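PDB 6Q9M: RIM-binding protein, isoform F from Drosophila melanogaster, which probably couples synaptic vesicle recruitment to release sites at the active zone and carries a central array of fibronectin type III domains. Local coordinates for residues A[12-17]-A[90-95]; A[42-47]-A[73-78]. One frame throughout, in Å; residues are numbered along the deposited sequence.

Interaction 1. Residues A[12-17]-A[90-95]; sequences KHLTLE and AACTMI
M94 reaches from strand 93-96 across to L14 and L16 of strand 12-20, and its side chain carries much of the contact. Its CG sits in the crowded position between the backbone N and the carbonyl carbon (chi1 67°), and beyond CG the chain runs fully extended. CB only grazes L14, with CD2 4.2 Å away. CG then lies against the leucine fork, 3.7 Å from L14 CD2. SD passes L14 CG at 3.9 Å, the two side chains crossing obliquely, and the methyl tip CE ends against the backbone of 12-17, 3.5 Å from L16 N and 3.6 Å from L16 CB.

One branch of L14, CD2, lies on the main chain of strand 93-96, 3.7 Å from T93 CA, while L14 CB meets C92 SG at 3.8 Å. No hydrogen bond joins the two segments; the contact is apolar, made by side chains filling the gap between segments 12-17 and 93-95, whose axes come within 7.5 Å and whose N-to-C directions differ by 30°.

Strands 12-20 and 93-96 belong to the two facing sheets of a fibronectin type III sandwich. L14 O accepts a hydrogen bond from N128 ND2 and T93 N donates one to S127 OG, both in the second fibronectin type III domain. V77 of strand 73-81 touches both L14 and C92, and strand 23-29 adds I26 against M94 and V24 against L16.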
loop_
_atom_site.group_PDB
_atom_site.type_symbol
_atom_site.label_atom_id
_atom_site.label_comp_id
_atom_site.label_asym_id
_atom_site.label_seq_id
_atom_site.Cartn_x
_atom_site.Cartn_y
_atom_site.Cartn_z
ATOM N N LYS A 12 -12.855 15.492 -2.262
ATOM C CA LYS A 12 -12.304 16.015 -1.019
ATOM C C LYS A 12 -13.432 16.293 -0.029
ATOM O O LYS A 12 -14.612 16.291 -0.374
ATOM C CB LYS A 12 -11.475 17.284 -1.272
ATOM C CG LYS A 12 -10.561 17.200 -2.502
ATOM C CD LYS A 12 -10.090 18.580 -2.994
ATOM C CE LYS A 12 -10.051 19.612 -1.874
ATOM N NZ LYS A 12 -9.126 20.758 -2.166
ATOM N N HIS A 13 -13.041 16.555 1.217
ATOM C CA HIS A 13 -13.951 17.006 2.267
ATOM C C HIS A 13 -15.105 16.026 2.474
ATOM O O HIS A 13 -16.251 16.418 2.715
ATOM C CB HIS A 13 -14.459 18.417 1.973
ATOM C CG HIS A 13 -13.364 19.437 1.929
ATOM N ND1 HIS A 13 -12.901 19.983 0.750
ATOM C CD2 HIS A 13 -12.616 19.986 2.916
ATOM C CE1 HIS A 13 -11.932 20.843 1.015
ATOM N NE2 HIS A 13 -11.740 20.863 2.321
ATOM N N LEU A 14 -14.779 14.736 2.426
ATOM C CA LEU A 14 -15.726 13.689 2.770
ATOM C C LEU A 14 -16.255 13.903 4.184
ATOM O O LEU A 14 -15.483 14.066 5.133
ATOM C CB LEU A 14 -15.044 12.335 2.652
ATOM C CG LEU A 14 -15.897 11.118 2.942
ATOM C CD1 LEU A 14 -17.209 11.240 2.191
ATOM C CD2 LEU A 14 -15.164 9.827 2.590
ATOM N N THR A 15 -17.578 13.928 4.319
ATOM C CA THR A 15 -18.226 14.280 5.574
ATOM C C THR A 15 -19.371 13.325 5.871
ATOM O O THR A 15 -20.196 13.045 4.994
ATOM C CB THR A 15 -18.763 15.711 5.500
ATOM O OG1 THR A 15 -17.672 16.612 5.272
ATOM C CG2 THR A 15 -19.481 16.092 6.782
ATOM N N LEU A 16 -19.435 12.857 7.116
ATOM C CA LEU A 16 -20.614 12.176 7.633
ATOM C C LEU A 16 -21.537 13.243 8.185
ATOM O O LEU A 16 -21.200 13.907 9.169
ATOM C CB LEU A 16 -20.260 11.165 8.720
ATOM C CG LEU A 16 -21.510 10.648 9.436
ATOM C CD1 LEU A 16 -22.212 9.622 8.573
ATOM C CD2 LEU A 16 -21.201 10.082 10.817
ATOM N N GLU A 17 -22.685 13.429 7.541
ATOM C CA GLU A 17 -23.596 14.479 7.966
ATOM C C GLU A 17 -24.662 13.981 8.938
ATOM O O GLU A 17 -24.991 14.696 9.891
ATOM C CB GLU A 17 -24.230 15.136 6.742
ATOM C CG GLU A 17 -23.567 16.469 6.405
ATOM C CD GLU A 17 -23.403 16.697 4.919
ATOM O OE1 GLU A 17 -24.254 16.207 4.146
ATOM O OE2 GLU A 17 -22.431 17.377 4.524
ATOM N N ALA A 90 -8.156 5.335 -0.995
ATOM C CA ALA A 90 -7.303 5.960 0.012
ATOM C C ALA A 90 -7.235 7.468 -0.111
ATOM O O ALA A 90 -6.741 8.125 0.818
ATOM C CB ALA A 90 -5.873 5.412 -0.077
ATOM N N ALA A 91 -7.680 8.033 -1.234
ATOM C CA ALA A 91 -7.675 9.480 -1.382
ATOM C C ALA A 91 -8.924 10.130 -0.832
ATOM O O ALA A 91 -8.887 11.313 -0.499
ATOM C CB ALA A 91 -7.505 9.872 -2.844
ATOM N N CYS A 92 -10.031 9.401 -0.733
ATOM C CA CYS A 92 -11.275 9.964 -0.202
ATOM C C CYS A 92 -11.954 8.863 0.603
ATOM O O CYS A 92 -12.734 8.070 0.061
ATOM C CB CYS A 92 -12.176 10.493 -1.307
ATOM S SG CYS A 92 -13.522 11.513 -0.689
ATOM N N THR A 93 -11.664 8.833 1.902
ATOM C CA THR A 93 -12.130 7.738 2.734
ATOM C C THR A 93 -12.240 8.179 4.183
ATOM O O THR A 93 -11.535 9.088 4.635
ATOM C CB THR A 93 -11.217 6.523 2.642
ATOM O OG1 THR A 93 -11.919 5.388 3.170
ATOM C CG2 THR A 93 -9.928 6.749 3.464
ATOM N N MET A 94 -13.165 7.535 4.894
ATOM C CA MET A 94 -13.334 7.783 6.321
ATOM C C MET A 94 -13.985 6.571 6.972
ATOM O O MET A 94 -14.733 5.818 6.333
ATOM C CB MET A 94 -14.172 9.038 6.588
ATOM C CG MET A 94 -15.632 8.896 6.162
ATOM S SD MET A 94 -16.670 10.290 6.689
ATOM C CE MET A 94 -18.261 9.766 6.046
ATOM N N ILE A 95 -13.694 6.395 8.251
ATOM C CA ILE A 95 -14.256 5.305 9.032
ATOM C C ILE A 95 -15.239 5.876 10.035
ATOM O O ILE A 95 -14.964 6.908 10.663
ATOM C CB ILE A 95 -13.145 4.509 9.736
ATOM C CG1 ILE A 95 -12.189 3.926 8.694
ATOM C CG2 ILE A 95 -13.748 3.422 10.599
ATOM C CD1 ILE A 95 -10.914 3.369 9.294
#

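Interaction 2. Residues A[42-47]-A[73-78]; sequences YHVYVD and HRISVR
Y45 and R78 stack on one face of the antiparallel pair 42-46 and 73-78. The guanidinium lies flat on the phenol ring, planes 16° apart, with R78 CZ 3.9 Å from the ring centroid in a cation-pi contact. R78 NE comes down over Y45 CE1 at 3.2 Å, and NH2 lies over the rim near CE2. S76 stands on the same face, its OG 3.5 Å from Y45 CB.

Backbone hydrogen bonds join the hydrogen-bonded pairs H43-R78 and Y45-S76, two bonds each; Y45 N to S76 O is nearly straight (179°). Past the end of strand 39-46, D47 N still donates to R74 O.

The D47 carboxylate takes two further bonds. OD1 receives R74 N at 2.9 Å, and OD2 receives H73 ND1 at 2.8 Å through its syn lone pair, with carboxylate and imidazole planes 11° apart.

V44, V46, I75 and V77 point to the other face, V46 CG2 4.1 Å from I75 CG1; at the end of the pair Y42 CD2 touches V77 CG1 at 3.9 Å.

One face is thus apolar and turned to the sandwich core, where V44 and I75 touch I26. The other is polar: D89 forms a salt bridge with R78 NE and accepts from S76 OG, which would offset the charge held over Y45, while the two bonds to D47 probably steady its carboxylate.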
loop_
_atom_site.group_PDB
_atom_site.type_symbol
_atom_site.label_atom_id
_atom_site.label_comp_id
_atom_site.label_asym_id
_atom_site.label_seq_id
_atom_site.Cartn_x
_atom_site.Cartn_y
_atom_site.Cartn_z
ATOM N N TYR A 42 -19.496 9.904 -9.636
ATOM C CA TYR A 42 -18.932 9.452 -8.380
ATOM C C TYR A 42 -19.458 8.063 -8.033
ATOM O O TYR A 42 -20.605 7.717 -8.335
ATOM C CB TYR A 42 -19.272 10.412 -7.234
ATOM C CG TYR A 42 -18.802 11.824 -7.411
ATOM C CD1 TYR A 42 -19.601 12.781 -8.037
ATOM C CD2 TYR A 42 -17.564 12.214 -6.941
ATOM C CE1 TYR A 42 -19.160 14.089 -8.194
ATOM C CE2 TYR A 42 -17.123 13.514 -7.081
ATOM C CZ TYR A 42 -17.918 14.448 -7.710
ATOM O OH TYR A 42 -17.440 15.732 -7.853
ATOM N N HIS A 43 -18.599 7.279 -7.386
ATOM C CA HIS A 43 -18.914 5.940 -6.908
ATOM C C HIS A 43 -18.746 5.939 -5.396
ATOM O O HIS A 43 -17.657 6.238 -4.890
ATOM C CB HIS A 43 -17.993 4.895 -7.531
ATOM C CG HIS A 43 -18.381 4.472 -8.908
ATOM N ND1 HIS A 43 -19.497 4.957 -9.551
ATOM C CD2 HIS A 43 -17.799 3.603 -9.768
ATOM C CE1 HIS A 43 -19.594 4.400 -10.747
ATOM N NE2 HIS A 43 -18.573 3.576 -10.905
ATOM N N VAL A 44 -19.816 5.613 -4.674
ATOM C CA VAL A 44 -19.781 5.561 -3.217
ATOM C C VAL A 44 -19.671 4.109 -2.791
ATOM O O VAL A 44 -20.484 3.271 -3.202
ATOM C CB VAL A 44 -21.019 6.224 -2.605
ATOM C CG1 VAL A 44 -20.863 6.302 -1.101
ATOM C CG2 VAL A 44 -21.193 7.610 -3.201
ATOM N N TYR A 45 -18.658 3.807 -1.985
ATOM C CA TYR A 45 -18.406 2.461 -1.488
ATOM C C TYR A 45 -18.569 2.405 0.021
ATOM O O TYR A 45 -18.276 3.372 0.731
ATOM C CB TYR A 45 -17.006 1.988 -1.841
ATOM C CG TYR A 45 -16.776 1.822 -3.321
ATOM C CD1 TYR A 45 -16.526 2.925 -4.126
ATOM C CD2 TYR A 45 -16.813 0.569 -3.913
ATOM C CE1 TYR A 45 -16.319 2.787 -5.471
ATOM C CE2 TYR A 45 -16.605 0.427 -5.266
ATOM C CZ TYR A 45 -16.355 1.543 -6.039
ATOM O OH TYR A 45 -16.141 1.425 -7.392
ATOM N N VAL A 46 -19.019 1.248 0.506
ATOM C CA VAL A 46 -19.048 0.948 1.933
ATOM C C VAL A 46 -18.394 -0.415 2.117
ATOM O O VAL A 46 -18.836 -1.405 1.519
ATOM C CB VAL A 46 -20.485 0.961 2.494
ATOM C CG1 VAL A 46 -20.506 0.543 3.946
ATOM C CG2 VAL A 46 -21.101 2.351 2.352
ATOM N N ASP A 47 -17.334 -0.457 2.919
ATOM C CA ASP A 47 -16.490 -1.642 3.079
ATOM C C ASP A 47 -16.206 -2.307 1.737
ATOM O O ASP A 47 -16.318 -3.521 1.579
ATOM C CB ASP A 47 -17.102 -2.640 4.059
ATOM C CG ASP A 47 -17.647 -1.970 5.313
ATOM O OD1 ASP A 47 -17.088 -0.930 5.721
ATOM O OD2 ASP A 47 -18.640 -2.479 5.886
ATOM N N HIS A 73 -17.528 0.961 9.973
ATOM C CA HIS A 73 -17.555 0.909 8.518
ATOM C C HIS A 73 -16.517 1.856 7.937
ATOM O O HIS A 73 -16.184 2.879 8.539
ATOM C CB HIS A 73 -18.936 1.285 7.963
ATOM C CG HIS A 73 -20.009 0.312 8.318
ATOM N ND1 HIS A 73 -20.122 -0.921 7.713
ATOM C CD2 HIS A 73 -21.001 0.377 9.235
ATOM C CE1 HIS A 73 -21.147 -1.570 8.235
ATOM N NE2 HIS A 73 -21.699 -0.802 9.157
ATOM N N ARG A 74 -16.048 1.525 6.736
ATOM C CA ARG A 74 -15.208 2.417 5.952
ATOM C C ARG A 74 -16.006 2.874 4.744
ATOM O O ARG A 74 -16.461 2.043 3.944
ATOM C CB ARG A 74 -13.920 1.743 5.496
ATOM C CG ARG A 74 -13.085 2.679 4.616
ATOM C CD ARG A 74 -11.818 2.039 4.086
ATOM N NE ARG A 74 -10.875 1.733 5.154
ATOM C CZ ARG A 74 -10.077 2.635 5.736
ATOM N NH1 ARG A 74 -10.113 3.906 5.374
ATOM N NH2 ARG A 74 -9.246 2.259 6.692
ATOM N N ILE A 75 -16.194 4.183 4.626
ATOM C CA ILE A 75 -16.872 4.769 3.480
ATOM C C ILE A 75 -15.868 5.522 2.636
ATOM O O ILE A 75 -14.977 6.202 3.165
ATOM C CB ILE A 75 -18.022 5.671 3.950
ATOM C CG1 ILE A 75 -18.940 4.787 4.815
ATOM C CG2 ILE A 75 -18.725 6.323 2.725
ATOM C CD1 ILE A 75 -20.219 5.415 5.248
ATOM N N SER A 76 -16.021 5.410 1.327
ATOM C CA SER A 76 -15.063 6.016 0.423
ATOM C C SER A 76 -15.801 6.453 -0.833
ATOM O O SER A 76 -16.843 5.888 -1.168
ATOM C CB SER A 76 -13.933 5.028 0.115
ATOM O OG SER A 76 -14.403 4.049 -0.799
ATOM N N VAL A 77 -15.268 7.465 -1.516
ATOM C CA VAL A 77 -15.857 7.972 -2.753
ATOM C C VAL A 77 -14.788 8.041 -3.836
ATOM O O VAL A 77 -13.665 8.512 -3.601
ATOM C CB VAL A 77 -16.507 9.360 -2.552
ATOM C CG1 VAL A 77 -17.187 9.823 -3.842
ATOM C CG2 VAL A 77 -17.515 9.337 -1.391
ATOM N N ARG A 78 -15.148 7.584 -5.030
ATOM C CA ARG A 78 -14.234 7.522 -6.155
ATOM C C ARG A 78 -14.748 8.386 -7.287
ATOM O O ARG A 78 -15.940 8.345 -7.618
ATOM C CB ARG A 78 -14.077 6.090 -6.658
ATOM C CG ARG A 78 -13.422 5.158 -5.672
ATOM C CD ARG A 78 -12.979 3.881 -6.349
ATOM N NE ARG A 78 -13.117 2.766 -5.426
ATOM C CZ ARG A 78 -12.847 1.501 -5.721
ATOM N NH1 ARG A 78 -12.408 1.178 -6.933
ATOM N NH2 ARG A 78 -13.016 0.566 -4.792
#

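The two contacts lie in the same fibronectin type III domain, the first of the array, their centres 8 Å apart. Along the chain the order is 12-17, 42-47, 73-78, 90-95, which places interaction 2 between the two segments of interaction 1. Interaction 2 joins the two middle strands of the four-stranded sheet 49-55, 39-46, 73-81, 93-96; interaction 1 bridges from its outermost strand 93-96 to the edge strand 12-20 of the three-stranded sheet. Strand 73-81 connects them directly: M94 O is 2.8 Å from I75 N, and C92 O 3.0 Å from V77 N, both probable hydrogen bonds. In-sheet pairing and packing between sheets thus meet to build one sandwich.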